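Local coordinates for putative bacterial transcription regulation protein (Staphylococcus aureus, PDB 3LUR) that probably senses small-molecule effectors, being a putative bacterial transcription regulator built as an integron-associated effector-binding domain, at residues G16-Y21 / L61-L66. Numbering follows the deposited sequence. Where two conformers were deposited one is given.
Sequences GIKETY and LCIPEL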
loop_
_atom_site.group_PDB
_atom_site.type_symbol
_atom_site.label_atom_id
_atom_site.label_comp_id
_atom_site.label_asym_id
_atom_site.label_seq_id
_atom_site.Cartn_x
_atom_site.Cartn_y
_atom_site.Cartn_z
ATOM N N GLY A 16 -10.083 -0.714 -6.286
ATOM C CA GLY A 16 -9.320 0.475 -6.589
ATOM C C GLY A 16 -8.862 0.597 -8.018
ATOM O O GLY A 16 -9.458 0.011 -8.939
ATOM N N ILE A 17 -7.790 1.366 -8.195
ATOM C CA ILE A 17 -7.241 1.663 -9.502
ATOM C C ILE A 17 -5.755 1.403 -9.481
ATOM O O ILE A 17 -5.062 1.820 -8.554
ATOM C CB ILE A 17 -7.491 3.145 -9.904
ATOM C CG1 ILE A 17 -8.987 3.457 -9.927
ATOM C CG2 ILE A 17 -6.927 3.414 -11.279
ATOM C CD1 ILE A 17 -9.747 2.662 -11.034
ATOM N N LYS A 18 -5.268 0.767 -10.543
ATOM C CA LYS A 18 -3.875 0.385 -10.623
ATOM C C LYS A 18 -3.163 1.107 -11.761
ATOM O O LYS A 18 -3.730 1.326 -12.810
ATOM C CB LYS A 18 -3.761 -1.139 -10.825
ATOM C CG LYS A 18 -2.336 -1.669 -10.761
ATOM C CD LYS A 18 -2.262 -3.202 -10.867
ATOM C CE LYS A 18 -2.196 -3.714 -12.290
ATOM N NZ LYS A 18 -1.684 -5.127 -12.308
ATOM N N GLU A 19 -1.910 1.481 -11.514
ATOM C CA GLU A 19 -1.027 2.042 -12.552
ATOM C C GLU A 19 0.234 1.187 -12.533
ATOM O O GLU A 19 0.646 0.750 -11.480
ATOM C CB GLU A 19 -0.703 3.507 -12.311
ATOM C CG GLU A 19 -1.848 4.406 -12.694
ATOM C CD GLU A 19 -1.477 5.888 -12.747
ATOM O OE1 GLU A 19 -0.352 6.277 -12.333
ATOM O OE2 GLU A 19 -2.337 6.664 -13.188
ATOM N N THR A 20 0.808 0.921 -13.702
ATOM C CA THR A 20 1.987 0.085 -13.781
ATOM C C THR A 20 3.119 0.931 -14.305
ATOM O O THR A 20 2.957 1.679 -15.272
ATOM C CB THR A 20 1.750 -1.140 -14.679
ATOM O OG1 THR A 20 0.661 -1.900 -14.156
ATOM C CG2 THR A 20 3.015 -2.049 -14.767
ATOM N N TYR A 21 4.256 0.823 -13.634
ATOM C CA TYR A 21 5.436 1.563 -13.999
ATOM C C TYR A 21 6.556 0.605 -14.378
ATOM O O TYR A 21 6.520 -0.594 -14.034
ATOM C CB TYR A 21 5.844 2.421 -12.830
ATOM C CG TYR A 21 4.680 3.196 -12.273
ATOM C CD1 TYR A 21 4.156 4.266 -12.960
ATOM C CD2 TYR A 21 4.109 2.854 -11.044
ATOM C CE1 TYR A 21 3.086 4.993 -12.448
ATOM C CE2 TYR A 21 3.060 3.568 -10.529
ATOM C CZ TYR A 21 2.552 4.637 -11.241
ATOM O OH TYR A 21 1.506 5.359 -10.735
ATOM N N LEU A 61 -1.101 0.121 -2.564
ATOM C CA LEU A 61 -0.631 -1.262 -2.703
ATOM C C LEU A 61 0.425 -1.372 -3.785
ATOM O O LEU A 61 0.168 -1.085 -4.969
ATOM C CB LEU A 61 -1.807 -2.206 -3.025
ATOM C CG LEU A 61 -1.530 -3.718 -3.096
ATOM C CD1 LEU A 61 -1.388 -4.353 -1.709
ATOM C CD2 LEU A 61 -2.625 -4.418 -3.874
ATOM N N CYS A 62 1.604 -1.852 -3.387
ATOM C CA CYS A 62 2.701 -2.060 -4.279
ATOM C C CYS A 62 2.677 -3.487 -4.764
ATOM O O CYS A 62 2.688 -4.417 -3.956
ATOM C CB CYS A 62 4.000 -1.748 -3.549
ATOM S SG CYS A 62 4.053 0.003 -3.009
ATOM N N ILE A 63 2.600 -3.644 -6.087
ATOM C CA ILE A 63 2.429 -4.928 -6.722
ATOM C C ILE A 63 3.641 -5.188 -7.616
ATOM O O ILE A 63 3.694 -4.733 -8.758
ATOM C CB ILE A 63 1.095 -4.997 -7.539
ATOM C CG1 ILE A 63 -0.101 -4.674 -6.644
ATOM C CG2 ILE A 63 0.890 -6.416 -8.195
ATOM C CD1 ILE A 63 -1.430 -4.491 -7.368
ATOM N N PRO A 64 4.646 -5.882 -7.075
ATOM C CA PRO A 64 5.761 -6.242 -7.980
ATOM C C PRO A 64 5.215 -7.080 -9.111
ATOM O O PRO A 64 4.423 -8.010 -8.867
ATOM C CB PRO A 64 6.695 -7.068 -7.102
ATOM C CG PRO A 64 6.329 -6.715 -5.676
ATOM C CD PRO A 64 4.850 -6.376 -5.707
ATOM N N GLU A 65 5.540 -6.717 -10.341
ATOM C CA GLU A 65 5.066 -7.477 -11.480
ATOM C C GLU A 65 6.138 -8.501 -11.859
ATOM O O GLU A 65 7.327 -8.307 -11.589
ATOM C CB GLU A 65 4.723 -6.565 -12.658
ATOM C CG GLU A 65 3.604 -5.539 -12.363
ATOM C CD GLU A 65 2.247 -6.176 -12.058
ATOM O OE1 GLU A 65 2.167 -7.426 -11.941
ATOM O OE2 GLU A 65 1.260 -5.425 -11.929
ATOM N N LEU A 66 5.704 -9.594 -12.466
ATOM C CA LEU A 66 6.625 -10.691 -12.813
ATOM C C LEU A 66 7.796 -10.246 -13.702
ATOM O O LEU A 66 8.942 -10.672 -13.467
ATOM C CB LEU A 66 5.866 -11.886 -13.436
ATOM C CG LEU A 66 5.174 -12.878 -12.462
ATOM C CD1 LEU A 66 6.180 -13.462 -11.388
ATOM C CD2 LEU A 66 3.959 -12.271 -11.778
#
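In one of its two modelled conformers K18 meets E65 from the opposite direction and forms a salt bridge, probably not a permanent one, NZ of K18 lying 3.0 Å from OE2 of E65. The ammonium approaches that oxygen on its syn side, 18° out of the carboxylate plane. Lysine suits this place because its long chain carries a charge across the intervening strand 70-77 while its methylenes pack on the apolar branch that isoleucine supplies: CD of K18 rests 3.8 Å from CD1 of I63, the two side chains crossing at about a right angle. With CG anti to the backbone N (chi1 -173°), this conformer runs out extended and bends at chi3 (87°), which turns NZ to the carboxylate. Strands 5-21 and 58-64 flank 70-77 in the antiparallel barrel, so the contact bridges S71, which both K18 and I63 touch. S71 also hydrogen-bonds to OG1 of T20 and to OE2 of E65; glutamate suits its place because the carboxylate can accept from both ammonium and hydroxyl. E19 turns to the other side, where OE1 accepts a 2.6 Å hydrogen bond from OH of Y21 and OE2 pairs with R37.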